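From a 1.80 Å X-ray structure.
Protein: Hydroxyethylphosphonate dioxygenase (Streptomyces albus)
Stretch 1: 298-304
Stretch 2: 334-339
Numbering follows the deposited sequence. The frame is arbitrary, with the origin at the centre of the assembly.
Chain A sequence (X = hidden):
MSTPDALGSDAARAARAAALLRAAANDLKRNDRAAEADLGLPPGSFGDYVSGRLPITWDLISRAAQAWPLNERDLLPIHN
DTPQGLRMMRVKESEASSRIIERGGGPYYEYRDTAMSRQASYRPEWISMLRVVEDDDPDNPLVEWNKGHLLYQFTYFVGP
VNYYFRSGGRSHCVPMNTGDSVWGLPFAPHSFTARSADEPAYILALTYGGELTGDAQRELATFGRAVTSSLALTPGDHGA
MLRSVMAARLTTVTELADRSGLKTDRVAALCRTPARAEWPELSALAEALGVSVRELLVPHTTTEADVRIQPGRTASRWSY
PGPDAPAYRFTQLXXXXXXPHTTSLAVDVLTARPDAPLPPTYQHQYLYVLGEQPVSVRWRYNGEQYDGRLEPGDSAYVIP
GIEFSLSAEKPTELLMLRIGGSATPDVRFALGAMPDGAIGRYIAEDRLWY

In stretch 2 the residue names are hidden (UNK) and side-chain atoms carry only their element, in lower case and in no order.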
ATOM      1  N   VAL A 298     -10.665 -11.678  -8.175  1.00 21.65           N
ATOM      2  CA  VAL A 298      -9.362 -11.392  -8.758  1.00 20.95           C
ATOM      3  C   VAL A 298      -9.595 -10.587 -10.028  1.00 23.85           C
ATOM      4  O   VAL A 298     -10.421 -10.981 -10.851  1.00 24.29           O
ATOM      5  CB  VAL A 298      -8.566 -12.672  -9.074  1.00 29.77           C
ATOM      6  CG1 VAL A 298      -7.149 -12.328  -9.518  1.00 26.02           C
ATOM      7  CG2 VAL A 298      -8.538 -13.597  -7.868  1.00 25.14           C
ATOM      8  N   PRO A 299      -8.907  -9.474 -10.234  1.00 25.97           N
ATOM      9  CA  PRO A 299      -9.112  -8.726 -11.472  1.00 24.57           C
ATOM     10  C   PRO A 299      -8.577  -9.507 -12.654  1.00 25.23           C
ATOM     11  O   PRO A 299      -7.643 -10.302 -12.534  1.00 27.92           O
ATOM     12  CB  PRO A 299      -8.316  -7.436 -11.248  1.00 25.43           C
ATOM     13  CG  PRO A 299      -7.239  -7.849 -10.318  1.00 28.02           C
ATOM     14  CD  PRO A 299      -7.883  -8.847  -9.387  1.00 30.23           C
ATOM     15  N   HIS A 300      -9.230  -9.311 -13.791  1.00 29.39           N
ATOM     16  CA  HIS A 300      -8.704  -9.777 -15.058  1.00 32.98           C
ATOM     17  C   HIS A 300      -7.900  -8.654 -15.686  1.00 37.05           C
ATOM     18  O   HIS A 300      -7.980  -7.494 -15.276  1.00 43.21           O
ATOM     19  CB  HIS A 300      -9.835 -10.217 -15.982  1.00 36.48           C
ATOM     20  CG  HIS A 300     -10.635 -11.363 -15.448  1.00 46.30           C
ATOM     21  ND1 HIS A 300     -10.366 -12.676 -15.775  1.00 50.94           N
ATOM     22  CD2 HIS A 300     -11.694 -11.395 -14.605  1.00 52.16           C
ATOM     23  CE1 HIS A 300     -11.228 -13.466 -15.161  1.00 51.75           C
ATOM     24  NE2 HIS A 300     -12.045 -12.714 -14.445  1.00 49.81           N
ATOM     25  N   THR A 301      -7.087  -9.012 -16.658  1.00 29.33           N
ATOM     26  CA  THR A 301      -6.381  -8.013 -17.437  1.00 26.02           C
ATOM     27  C   THR A 301      -6.894  -8.062 -18.871  1.00 34.20           C
ATOM     28  O   THR A 301      -7.449  -9.070 -19.314  1.00 31.84           O
ATOM     29  CB  THR A 301      -4.872  -8.250 -17.374  1.00 28.76           C
ATOM     30  OG1 THR A 301      -4.186  -7.119 -17.923  1.00 29.23           O
ATOM     31  CG2 THR A 301      -4.500  -9.523 -18.141  1.00 26.51           C
ATOM     32  N   THR A 302      -6.752  -6.945 -19.587  1.00 32.42           N
ATOM     33  CA  THR A 302      -7.085  -6.911 -21.006  1.00 36.14           C
ATOM     34  C   THR A 302      -5.839  -6.862 -21.879  1.00 39.15           C
ATOM     35  O   THR A 302      -5.960  -6.723 -23.107  1.00 31.95           O
ATOM     36  CB  THR A 302      -8.001  -5.724 -21.338  1.00 30.77           C
ATOM     37  OG1 THR A 302      -7.321  -4.486 -21.084  1.00 33.20           O
ATOM     38  CG2 THR A 302      -9.282  -5.783 -20.516  1.00 24.68           C
ATOM     39  N   THR A 303      -4.655  -6.973 -21.274  1.00 32.85           N
ATOM     40  CA  THR A 303      -3.406  -6.897 -22.015  1.00 33.01           C
ATOM     41  C   THR A 303      -3.200  -8.145 -22.871  1.00 34.01           C
ATOM     42  O   THR A 303      -3.696  -9.238 -22.567  1.00 27.12           O
ATOM     43  CB  THR A 303      -2.200  -6.727 -21.073  1.00 31.27           C
ATOM     44  OG1 THR A 303      -2.253  -7.688 -20.009  1.00 32.83           O
ATOM     45  CG2 THR A 303      -2.135  -5.310 -20.488  1.00 20.41           C
ATOM     46  N   GLU A 304      -2.452  -7.955 -23.954  1.00 28.86           N
ATOM     47  CA  GLU A 304      -1.978  -9.017 -24.827  1.00 29.96           C
ATOM     48  C   GLU A 304      -0.569  -8.621 -25.241  1.00 35.43           C
ATOM     49  O   GLU A 304      -0.339  -7.475 -25.641  1.00 30.19           O
ATOM     50  CB  GLU A 304      -2.902  -9.203 -26.040  1.00 36.09           C
ATOM     51  CG  GLU A 304      -2.402 -10.213 -27.098  1.00 45.66           C
ATOM     52  CD  GLU A 304      -1.996 -11.561 -26.509  1.00 52.59           C
ATOM     53  OE1 GLU A 304      -2.571 -11.972 -25.475  1.00 55.69           O
ATOM     54  OE2 GLU A 304      -1.096 -12.213 -27.085  1.00 55.05           O
ATOM     55  N   UNK A 334      -6.236   4.391 -23.267  1.00 15.98           N
ATOM     56  CA  UNK A 334      -5.892   3.026 -22.884  1.00 16.19           C
ATOM     57  C   UNK A 334      -5.765   2.887 -21.372  1.00 17.27           C
ATOM     58  O   UNK A 334      -5.220   3.762 -20.695  1.00 15.69           O
ATOM     59  c   UNK A 334      -4.577   2.614 -23.551  1.00 13.72           C
ATOM     60  N   UNK A 335      -6.243   1.767 -20.848  1.00 17.54           N
ATOM     61  CA  UNK A 335      -6.016   1.438 -19.460  1.00 20.39           C
ATOM     62  C   UNK A 335      -6.109  -0.057 -19.302  1.00 21.47           C
ATOM     63  O   UNK A 335      -6.054  -0.803 -20.276  1.00 21.07           O
ATOM     64  N   UNK A 336      -6.291  -0.504 -18.057  1.00 19.14           N
ATOM     65  CA  UNK A 336      -6.356  -1.942 -17.796  1.00 21.83           C
ATOM     66  C   UNK A 336      -7.000  -2.183 -16.441  1.00 17.21           C
ATOM     67  O   UNK A 336      -6.739  -1.414 -15.502  1.00 16.39           O
ATOM     68  o   UNK A 336      -5.311  -4.629 -19.015  1.00 25.60           O
ATOM     69  c   UNK A 336      -4.972  -2.587 -17.837  1.00 20.74           C
ATOM     70  c   UNK A 336      -5.050  -4.112 -17.909  1.00 24.38           C
ATOM     71  o   UNK A 336      -4.849  -4.774 -16.874  1.00 21.81           O
ATOM     72  N   UNK A 337      -7.838  -3.221 -16.300  1.00 15.25           N
ATOM     73  CA  UNK A 337      -8.469  -3.492 -14.995  1.00 18.38           C
ATOM     74  C   UNK A 337      -7.496  -3.943 -13.923  1.00 19.03           C
ATOM     75  O   UNK A 337      -7.888  -3.994 -12.749  1.00 18.13           O
ATOM     76  c   UNK A 337      -8.386  -4.056 -17.384  1.00 22.87           C
ATOM     77  c   UNK A 337      -9.673  -4.581 -16.815  1.00 26.09           C
ATOM     78  c   UNK A 337      -9.491  -4.605 -15.299  1.00 15.19           C
ATOM     79  N   UNK A 338      -6.258  -4.300 -14.270  1.00 17.29           N
ATOM     80  CA  UNK A 338      -5.277  -4.531 -13.211  1.00 16.58           C
ATOM     81  C   UNK A 338      -5.026  -3.251 -12.428  1.00 17.98           C
ATOM     82  O   UNK A 338      -4.658  -3.294 -11.246  1.00 15.20           O
ATOM     83  c   UNK A 338      -3.963  -5.061 -13.793  1.00 19.93           C
ATOM     84  c   UNK A 338      -1.453  -5.262 -13.415  1.00 33.32           C
ATOM     85  c   UNK A 338      -3.042  -6.766 -12.172  1.00 33.08           C
ATOM     86  c   UNK A 338      -2.843  -5.382 -12.787  1.00 31.06           C
ATOM     87  N   UNK A 339      -5.234  -2.108 -13.072  1.00 16.47           N
ATOM     88  CA  UNK A 339      -5.106  -0.789 -12.464  1.00 14.42           C
ATOM     89  C   UNK A 339      -6.446  -0.066 -12.560  1.00 13.94           C
ATOM     90  O   UNK A 339      -6.605   0.875 -13.348  1.00 16.52           O
ATOM     91  c   UNK A 339      -2.661  -0.158 -12.504  1.00 12.54           C
ATOM     92  c   UNK A 339      -2.220  -1.059 -11.594  1.00 21.22           C
ATOM     93  c   UNK A 339      -4.003   0.019 -13.141  1.00 12.95           C
ATOM     94  n   UNK A 339      -1.587   0.654 -12.797  1.00 15.31           N
ATOM     95  c   UNK A 339      -0.543   0.271 -12.080  1.00 19.20           C
ATOM     96  n   UNK A 339      -0.901  -0.768 -11.347  1.00 19.34           N
TER
HETATM   97  O   HOH W   1      -8.749  -2.269 -20.863  1.00 31.13           O

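Position 334 has one side-chain atom, a carbon. Its CB lies 8.0 Å from T302 OG1, the nearest atom of stretch 1, and makes no contact there. A lone CB means alanine, A334.

Position 335 has no side-chain atoms at all, so it is glycine, G335. A CB here would point away from stretch 1 and would have room. The residue takes part through its backbone: water 1 donates to G335 O at 3.1 Å and to T302 OG1 at 2.6 Å, bridging the two stretches.

Position 336 has two carbons, and the second carries two oxygens. This is a short carboxylate. One oxygen lies 2.7 Å from T301 OG1. The other lies 2.8 Å from T302 N and 2.9 Å from T302 OG1. A carboxyl group one carbon beyond CB identifies aspartate, D336. Its CA-to-CB bond points sideways, but the end of the side chain comes nearer to stretch 1. Chi1 is t, at -166°.

Position 337 has three carbons that close a ring onto the backbone N. Its CB is 3.3 Å from H300 O, and the ring carbon bonded to N is 3.7 Å from T302 CG2. Such a ring is proline, P337. The pucker is C-gamma exo, and CA-to-CB points toward stretch 1. The carbonyl also takes part, with P337 O 3.8 Å from P299 CB.

Position 338 has four carbons, forked at the second. The side chain comes nearest to stretch 1 at its CB, 4.6 Å from T301 OG1. A fork at the second carbon, with no further atoms, means leucine, L338. Its backbone L338 N donates to D336 OD2 at 3.0 Å.

Position 339 has one carbon, then a five-membered ring of three carbons and two nitrogens. This imidazole belongs to histidine, H339. CA-to-CB points away from stretch 1, and the ring makes no contact with it; ND1 is hydrogen-bonded elsewhere in the structure.

The contact centres on the D336 carboxylate. OD1 accepts from T302 N and T302 OG1, so one oxygen binds both the backbone and the side chain of the same threonine. OD2 accepts from T301 OG1 and from L338 N, linking stretch 1 to the turn. T301 OG1 in turn accepts from T303 OG1 at 2.9 Å, which extends the network along stretch 1. A type I turn from D336 to H339 is closed by H339 N donating to D336 O at 2.9 Å. P337 adds packing against P299, H300 and T302. Together the two stretches bury 293 Å², both sides summed.

Stretch 2 (334-339) AGDPLH
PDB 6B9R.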